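Local coordinates for cell wall surface anchor family protein (Streptococcus agalactiae serogroup V, PDB 3PF2) that probably forms the shaft of the type 1 pilus as its major pilin, here a 35-kDa C-terminal fragment with Ig-like folds and bound calcium, at residues E155-H160 against D166-S171; K114-L119 against N172-P177; T123-T126 against L132-P135. All coordinates share one frame; numbering follows the deposited sequence.

Contact 1. Residues E155-H160 against D166-S171. With CA (calcium ion), chain C.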
loop_
_atom_site.group_PDB
_atom_site.type_symbol
_atom_site.label_atom_id
_atom_site.label_comp_id
_atom_site.label_asym_id
_atom_site.label_seq_id
_atom_site.Cartn_x
_atom_site.Cartn_y
_atom_site.Cartn_z
ATOM N N GLU A 155 8.621 1.443 15.562
ATOM C CA GLU A 155 9.642 1.669 16.579
ATOM C C GLU A 155 9.879 0.380 17.322
ATOM O O GLU A 155 8.931 -0.301 17.691
ATOM C CB GLU A 155 9.222 2.739 17.566
ATOM C CG GLU A 155 10.287 2.957 18.645
ATOM C CD GLU A 155 10.035 4.191 19.457
ATOM O OE1 GLU A 155 10.484 5.273 19.011
ATOM O OE2 GLU A 155 9.412 4.079 20.542
ATOM N N LEU A 156 11.144 0.051 17.524
ATOM C CA LEU A 156 11.522 -1.053 18.397
ATOM C C LEU A 156 11.931 -0.466 19.743
ATOM O O LEU A 156 12.701 0.481 19.791
ATOM C CB LEU A 156 12.686 -1.838 17.788
ATOM C CG LEU A 156 13.423 -2.832 18.691
ATOM C CD1 LEU A 156 12.494 -3.980 19.101
ATOM C CD2 LEU A 156 14.665 -3.378 18.011
ATOM N N GLN A 157 11.374 -1.011 20.822
ATOM C CA GLN A 157 11.850 -0.702 22.175
ATOM C C GLN A 157 12.555 -1.960 22.631
ATOM O O GLN A 157 11.944 -3.023 22.725
ATOM C CB GLN A 157 10.684 -0.375 23.118
ATOM C CG GLN A 157 10.080 1.027 22.946
ATOM C CD GLN A 157 10.969 2.145 23.497
ATOM O OE1 GLN A 157 11.657 1.969 24.509
ATOM N NE2 GLN A 157 10.954 3.300 22.837
ATOM N N TYR A 158 13.855 -1.858 22.862
ATOM C CA TYR A 158 14.637 -3.028 23.262
ATOM C C TYR A 158 15.353 -2.764 24.582
ATOM O O TYR A 158 15.766 -1.624 24.859
ATOM C CB TYR A 158 15.642 -3.394 22.171
ATOM C CG TYR A 158 16.739 -2.373 21.965
ATOM C CD1 TYR A 158 17.938 -2.443 22.697
ATOM C CD2 TYR A 158 16.582 -1.330 21.039
ATOM C CE1 TYR A 158 18.951 -1.503 22.518
ATOM C CE2 TYR A 158 17.603 -0.386 20.848
ATOM C CZ TYR A 158 18.771 -0.489 21.590
ATOM O OH TYR A 158 19.764 0.420 21.409
ATOM N N ASP A 159 15.474 -3.805 25.404
ATOM C CA ASP A 159 16.218 -3.718 26.654
ATOM C C ASP A 159 17.335 -4.751 26.580
ATOM O O ASP A 159 17.089 -5.964 26.737
ATOM C CB ASP A 159 15.289 -3.954 27.867
ATOM C CG ASP A 159 16.001 -3.765 29.216
ATOM O OD1 ASP A 159 17.224 -3.917 29.269
ATOM O OD2 ASP A 159 15.304 -3.493 30.214
ATOM N N HIS A 160 18.546 -4.253 26.320
ATOM C CA HIS A 160 19.747 -5.063 26.118
ATOM C C HIS A 160 20.509 -5.381 27.402
ATOM O O HIS A 160 21.505 -6.117 27.367
ATOM C CB HIS A 160 20.699 -4.399 25.099
ATOM C CG HIS A 160 21.563 -3.304 25.656
ATOM N ND1 HIS A 160 22.875 -3.508 26.016
ATOM C CD2 HIS A 160 21.322 -1.987 25.855
ATOM C CE1 HIS A 160 23.398 -2.373 26.449
ATOM N NE2 HIS A 160 22.473 -1.438 26.372
ATOM N N ASP A 166 13.879 -2.316 34.268
ATOM C CA ASP A 166 13.127 -1.984 33.064
ATOM C C ASP A 166 13.655 -0.658 32.488
ATOM O O ASP A 166 13.235 0.417 32.918
ATOM C CB ASP A 166 11.644 -1.855 33.434
ATOM C CG ASP A 166 10.741 -1.623 32.228
ATOM O OD1 ASP A 166 11.105 -1.999 31.102
ATOM O OD2 ASP A 166 9.643 -1.077 32.426
ATOM N N ASN A 167 14.563 -0.747 31.513
ATOM C CA ASN A 167 15.238 0.430 30.947
ATOM C C ASN A 167 15.464 0.326 29.428
ATOM O O ASN A 167 16.604 0.295 28.949
ATOM C CB ASN A 167 16.538 0.733 31.712
ATOM C CG ASN A 167 17.325 -0.519 32.062
ATOM O OD1 ASN A 167 17.303 -1.519 31.337
ATOM N ND2 ASN A 167 18.044 -0.464 33.189
ATOM N N PRO A 168 14.362 0.271 28.664
ATOM C CA PRO A 168 14.497 0.089 27.221
ATOM C C PRO A 168 14.992 1.351 26.485
ATOM O O PRO A 168 14.969 2.468 27.040
ATOM C CB PRO A 168 13.068 -0.234 26.787
ATOM C CG PRO A 168 12.220 0.493 27.772
ATOM C CD PRO A 168 12.948 0.307 29.077
ATOM N N LYS A 169 15.433 1.149 25.246
ATOM C CA LYS A 169 15.874 2.218 24.361
ATOM C C LYS A 169 15.176 2.009 23.027
ATOM O O LYS A 169 14.855 0.865 22.671
ATOM C CB LYS A 169 17.379 2.124 24.122
ATOM C CG LYS A 169 18.253 2.257 25.387
ATOM C CD LYS A 169 19.679 1.802 25.093
ATOM C CE LYS A 169 20.434 2.831 24.270
ATOM N NZ LYS A 169 21.854 2.451 24.028
ATOM N N PRO A 170 14.984 3.102 22.263
ATOM C CA PRO A 170 14.375 2.990 20.938
ATOM C C PRO A 170 15.371 2.684 19.805
ATOM O O PRO A 170 16.566 3.007 19.892
ATOM C CB PRO A 170 13.763 4.379 20.734
ATOM C CG PRO A 170 14.736 5.292 21.420
ATOM C CD PRO A 170 15.222 4.510 22.640
ATOM N N SER A 171 14.856 2.045 18.751
ATOM C CA SER A 171 15.528 1.980 17.456
ATOM C C SER A 171 14.452 2.282 16.424
ATOM O O SER A 171 13.336 1.774 16.519
ATOM C CB SER A 171 16.145 0.604 17.199
ATOM O OG SER A 171 16.740 0.538 15.902
HETATM CA CA CA C . 17.421 -3.917 31.618
HETATM O O HOH W 1 12.348 4.016 25.881
HETATM O O HOH W 2 12.633 -4.003 30.059
HETATM O O HOH W 3 22.613 1.139 27.102
#

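Contact 2. Residues K114-L119 against N172-P177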
loop_
_atom_site.group_PDB
_atom_site.type_symbol
_atom_site.label_atom_id
_atom_site.label_comp_id
_atom_site.label_asym_id
_atom_site.label_seq_id
_atom_site.Cartn_x
_atom_site.Cartn_y
_atom_site.Cartn_z
ATOM N N LYS A 114 24.801 -6.592 10.642
ATOM C CA LYS A 114 25.019 -5.680 11.761
ATOM C C LYS A 114 24.969 -4.197 11.432
ATOM O O LYS A 114 24.744 -3.390 12.321
ATOM C CB LYS A 114 26.290 -6.047 12.533
ATOM C CG LYS A 114 27.555 -5.943 11.737
ATOM C CD LYS A 114 28.733 -6.453 12.566
ATOM C CE LYS A 114 30.049 -6.166 11.881
ATOM N NZ LYS A 114 31.201 -6.613 12.719
ATOM N N ASN A 115 25.161 -3.853 10.164
ATOM C CA ASN A 115 25.281 -2.465 9.728
ATOM C C ASN A 115 23.918 -1.941 9.204
ATOM O O ASN A 115 23.193 -2.676 8.537
ATOM C CB ASN A 115 26.392 -2.425 8.658
ATOM C CG ASN A 115 26.590 -1.073 8.049
ATOM O OD1 ASN A 115 25.825 -0.664 7.179
ATOM N ND2 ASN A 115 27.658 -0.374 8.462
ATOM N N GLN A 116 23.579 -0.689 9.530
ATOM C CA GLN A 116 22.333 -0.071 9.059
ATOM C C GLN A 116 22.223 -0.120 7.532
ATOM O O GLN A 116 21.157 -0.440 7.018
ATOM C CB GLN A 116 22.237 1.388 9.520
ATOM C CG GLN A 116 21.028 2.148 8.978
ATOM C CD GLN A 116 19.755 1.805 9.722
ATOM O OE1 GLN A 116 19.656 2.037 10.933
ATOM N NE2 GLN A 116 18.779 1.252 9.014
ATOM N N ASP A 117 23.302 0.232 6.816
ATOM C CA ASP A 117 23.238 0.263 5.341
ATOM C C ASP A 117 23.050 -1.144 4.760
ATOM O O ASP A 117 22.305 -1.322 3.798
ATOM C CB ASP A 117 24.478 0.903 4.711
ATOM C CG ASP A 117 24.687 2.340 5.125
ATOM O OD1 ASP A 117 23.698 3.096 5.245
ATOM O OD2 ASP A 117 25.869 2.716 5.319
ATOM N N ALA A 118 23.745 -2.131 5.334
ATOM C CA ALA A 118 23.583 -3.534 4.910
ATOM C C ALA A 118 22.137 -3.969 5.125
ATOM O O ALA A 118 21.549 -4.652 4.265
ATOM C CB ALA A 118 24.549 -4.471 5.662
ATOM N N LEU A 119 21.557 -3.546 6.245
ATOM C CA LEU A 119 20.165 -3.884 6.541
ATOM C C LEU A 119 19.250 -3.262 5.484
ATOM O O LEU A 119 18.391 -3.958 4.907
ATOM C CB LEU A 119 19.765 -3.465 7.962
ATOM C CG LEU A 119 18.339 -3.880 8.330
ATOM C CD1 LEU A 119 18.181 -5.416 8.421
ATOM C CD2 LEU A 119 17.861 -3.186 9.610
ATOM N N ASN A 172 14.797 3.119 15.445
ATOM C CA ASN A 172 13.857 3.565 14.429
ATOM C C ASN A 172 14.506 3.506 13.051
ATOM O O ASN A 172 15.706 3.800 12.924
ATOM C CB ASN A 172 13.408 5.019 14.715
ATOM C CG ASN A 172 12.759 5.180 16.088
ATOM O OD1 ASN A 172 11.549 5.057 16.231
ATOM N ND2 ASN A 172 13.576 5.440 17.101
ATOM N N PRO A 173 13.733 3.143 12.007
ATOM C CA PRO A 173 14.281 3.269 10.646
ATOM C C PRO A 173 14.654 4.730 10.291
ATOM O O PRO A 173 13.869 5.651 10.542
ATOM C CB PRO A 173 13.124 2.786 9.758
ATOM C CG PRO A 173 12.351 1.835 10.637
ATOM C CD PRO A 173 12.399 2.506 12.005
ATOM N N PRO A 174 15.862 4.946 9.753
ATOM C CA PRO A 174 16.242 6.305 9.328
ATOM C C PRO A 174 15.404 6.802 8.158
ATOM O O PRO A 174 15.122 8.006 8.075
ATOM C CB PRO A 174 17.699 6.150 8.877
ATOM C CG PRO A 174 18.204 4.936 9.567
ATOM C CD PRO A 174 17.019 4.042 9.834
ATOM N N ARG A 175 15.018 5.881 7.274
ATOM C CA ARG A 175 14.306 6.226 6.031
ATOM C C ARG A 175 13.080 5.341 5.935
ATOM O O ARG A 175 13.163 4.137 6.247
ATOM C CB ARG A 175 15.211 6.014 4.823
ATOM C CG ARG A 175 16.401 6.991 4.763
ATOM C CD ARG A 175 17.564 6.434 3.955
ATOM N NE ARG A 175 18.342 5.421 4.684
ATOM C CZ ARG A 175 19.313 5.694 5.555
ATOM N NH1 ARG A 175 19.657 6.954 5.817
ATOM N NH2 ARG A 175 19.951 4.700 6.162
ATOM N N LYS A 176 11.964 5.954 5.523
ATOM C CA LYS A 176 10.634 5.319 5.495
ATOM C C LYS A 176 10.269 4.886 4.072
ATOM O O LYS A 176 10.449 5.659 3.118
ATOM C CB LYS A 176 9.558 6.283 5.994
ATOM C CG LYS A 176 9.747 6.800 7.430
ATOM C CD LYS A 176 8.477 7.545 7.879
ATOM C CE LYS A 176 8.693 8.331 9.183
ATOM N NZ LYS A 176 7.377 8.840 9.705
ATOM N N PRO A 177 9.770 3.645 3.913
ATOM C CA PRO A 177 9.178 3.261 2.617
ATOM C C PRO A 177 7.792 3.866 2.442
ATOM O O PRO A 177 7.200 4.351 3.409
ATOM C CB PRO A 177 9.093 1.733 2.715
ATOM C CG PRO A 177 8.900 1.469 4.200
ATOM C CD PRO A 177 9.709 2.558 4.907
HETATM O O HOH W 4 18.020 2.048 13.084
HETATM O O HOH W 5 22.909 4.883 7.142
#

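Contact 3. Residues T123-T126 against L132-P135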
loop_
_atom_site.group_PDB
_atom_site.type_symbol
_atom_site.label_atom_id
_atom_site.label_comp_id
_atom_site.label_asym_id
_atom_site.label_seq_id
_atom_site.Cartn_x
_atom_site.Cartn_y
_atom_site.Cartn_z
ATOM N N THR A 123 18.300 -7.907 0.359
ATOM C CA THR A 123 17.302 -8.369 -0.613
ATOM C C THR A 123 16.910 -9.824 -0.352
ATOM O O THR A 123 16.066 -10.409 -1.059
ATOM C CB THR A 123 17.809 -8.213 -2.062
ATOM O OG1 THR A 123 19.036 -8.938 -2.226
ATOM C CG2 THR A 123 18.034 -6.737 -2.411
ATOM N N ALA A 124 17.546 -10.397 0.663
ATOM C CA ALA A 124 17.343 -11.775 1.065
ATOM C C ALA A 124 17.650 -11.854 2.551
ATOM O O ALA A 124 18.283 -10.957 3.114
ATOM C CB ALA A 124 18.258 -12.723 0.268
ATOM N N ASN A 125 17.185 -12.928 3.173
ATOM C CA ASN A 125 17.402 -13.166 4.607
ATOM C C ASN A 125 17.817 -14.631 4.687
ATOM O O ASN A 125 17.005 -15.532 4.489
ATOM C CB ASN A 125 16.111 -12.879 5.381
ATOM C CG ASN A 125 16.285 -12.921 6.894
ATOM O OD1 ASN A 125 17.371 -13.134 7.405
ATOM N ND2 ASN A 125 15.185 -12.746 7.611
ATOM N N THR A 126 19.110 -14.839 4.910
ATOM C CA THR A 126 19.733 -16.159 4.845
ATOM C C THR A 126 20.584 -16.399 6.097
ATOM O O THR A 126 20.897 -15.465 6.831
ATOM C CB THR A 126 20.645 -16.304 3.606
ATOM O OG1 THR A 126 21.725 -15.356 3.665
ATOM C CG2 THR A 126 19.866 -16.108 2.291
ATOM N N LEU A 132 16.150 -10.099 11.578
ATOM C CA LEU A 132 14.749 -10.330 11.922
ATOM C C LEU A 132 13.853 -9.681 10.876
ATOM O O LEU A 132 13.930 -8.476 10.630
ATOM C CB LEU A 132 14.405 -9.800 13.316
ATOM C CG LEU A 132 12.937 -9.931 13.755
ATOM C CD1 LEU A 132 12.585 -11.397 13.992
ATOM C CD2 LEU A 132 12.623 -9.107 15.010
ATOM N N GLU A 133 13.006 -10.507 10.266
ATOM C CA GLU A 133 12.127 -10.083 9.184
ATOM C C GLU A 133 10.683 -10.357 9.562
ATOM O O GLU A 133 10.320 -11.493 9.864
ATOM C CB GLU A 133 12.509 -10.807 7.894
ATOM C CG GLU A 133 11.530 -10.638 6.737
ATOM C CD GLU A 133 11.844 -11.567 5.572
ATOM O OE1 GLU A 133 12.881 -12.276 5.577
ATOM O OE2 GLU A 133 11.042 -11.569 4.610
ATOM N N ILE A 134 9.870 -9.306 9.553
ATOM C CA ILE A 134 8.451 -9.402 9.897
ATOM C C ILE A 134 7.600 -8.899 8.736
ATOM O O ILE A 134 7.467 -7.688 8.538
ATOM C CB ILE A 134 8.083 -8.591 11.175
ATOM C CG1 ILE A 134 8.998 -8.954 12.350
ATOM C CG2 ILE A 134 6.589 -8.774 11.525
ATOM C CD1 ILE A 134 8.756 -8.097 13.568
ATOM N N PRO A 135 7.020 -9.824 7.955
ATOM C CA PRO A 135 6.114 -9.399 6.885
ATOM C C PRO A 135 4.741 -9.044 7.434
ATOM O O PRO A 135 4.183 -9.793 8.245
ATOM C CB PRO A 135 6.036 -10.628 5.959
ATOM C CG PRO A 135 6.684 -11.759 6.687
ATOM C CD PRO A 135 7.102 -11.289 8.068
#

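Contact 1. Residues E155-H160 against D166-S171
Strands 155-159 and 169-171 run antiparallel, with axes 4.7 Å apart at closest and an angle of 144° between them. They form a beta hairpin. L156 pairs with S171 and Y158 with K169, each through two backbone hydrogen bonds. Q157 and P170 make the non-hydrogen-bonded pair between them.

On the face of Y158 and K169, the lysine chain crosses the ring. K169 CB lies over one ring face, 4.3 Å from its centroid, a CH-pi contact. Y158 OH hydrogen-bonds E6 OE1, and K169 NZ makes a salt bridge to the same oxygen. On the other face, Q157 bends so that OE1 meets P168 CB at 3.5 Å. Its NE2 donates to E155 OE2 at 2.9 Å.

Beyond the Y158-K169 pair, D159 binds calcium through both OD1 (2.4 Å) and OD2 (2.6 Å). N167 OD1 binds the same ion. The backbone N of N167 donates to D159 OD2 at 3.1 Å in a nearly straight bond (175°), from above the carboxylate plane. E45, T161, D163 and A165 complete the protein ligands. The ion thus ties both arms of the hairpin turn to E45, and probably offsets the negative charge of the carboxylates gathered there.

Contact 2. Residues K114-L119 against N172-P177
Q116 NE2 is gripped by D120 OD1 and the backbone oxygen of T9, and it lies 3.4 Å from P174 CD. The whole amide of Q116 meets the proline ring from the opposite direction. Its CD and OE1 touch P174 CG, each at 3.5 Å. The chain of Q116 leaves the helix with CG anti to the backbone N (chi1 175°), then bends at chi2. This bend brings the amide to the proline.

R175 reaches the same helix by a second route. Its NH2 makes a salt bridge to D120 OD2, so D120 serves both residues with its two oxygens. Q116 CG lies at the guanidinium edge, 3.9 Å from R175 NH2. The amide and guanidinium planes are nearly perpendicular, 83° apart. P174 CB sits over one guanidinium face, toward the rim. The contact joins the start of helix 116-121 to the linking segment between strands 169-171 and 178-190. Strand 178-190 belongs to the mixed sheet that also contains strand 20-22.

N115 is the N-cap of this helix. Its OD1 accepts from A118 N at 3.1 Å, in the carbonyl plane and on a lone pair. It also takes a weaker bond from D117 N. The cap fixes the first turn, from which Q116 points toward the proline-rich segment, while only the carboxylate end of D117 approaches it. D117 OD1 is 4.2 Å from R175 NH2, well out of the guanidinium plane, so the two interact by charge alone. A water donates to D117 OD1 and accepts from R175 NH2, linking them indirectly. The side chain of R175 comes within about 6 Å of the calcium ion bound by D10, K11, D12 and D19.

Contact 3. Residues T123-T126 against L132-P135
N125 and E133 carry this contact through one hydrogen bond. N125 ND2 donates to E133 OE1 at 3.1 Å, with an N-H...O angle of 160°. The acceptor lies in the amide plane. On the glutamate, the anti lone pair of OE1 is used, the one facing away from the other oxygen.

The side chains slide past each other in opposite directions. This brings N125 CB to 3.3 Å from E133 OE1, and E133 CB to 3.3 Å from N125 ND2. E133 starts with CG anti to its backbone N (chi1 170°) and stays extended. Its carboxylate therefore reaches back along the asparagine to the level of N125 CB. N125 likewise holds CG anti (chi1 -172°), carrying its amide out toward the strand. N125 ND2 also donates to F131 O, and N125 OD1 takes a weak bond from G68 N. These bonds limit rotation of the amide.

The loop with N125 follows helix 116-121 and leads into strand 132-140. That strand is the middle one of an antiparallel sheet, flanked by strands 29-35 and 57-67. E133 faces the loop, while L132 and I134 pack against strands 46-52 and 90-95 of the facing sheet in the Ig-like domain.

Contact 1 is partly buried and is the largest of the three. Contacts 2 and 3 are small surface contacts. Contact 1 joins two strands through backbone pairing and a shared metal ion. The other two set a loop against a helix start (contact 2, with proline packing and one water bridge) or a strand (contact 3, with a single amide-carboxylate bond), through side chains. Contact 2 takes up the chain where contact 1 ends, at S171-N172. Helix 116-121 of contact 2 leads to the loop of contact 3 and then to strand 132-140. Strands 155-159 and 132-140 lie in different sheets. Contact 1 includes ligands of one calcium ion, whereas contact 2 lies beside the other.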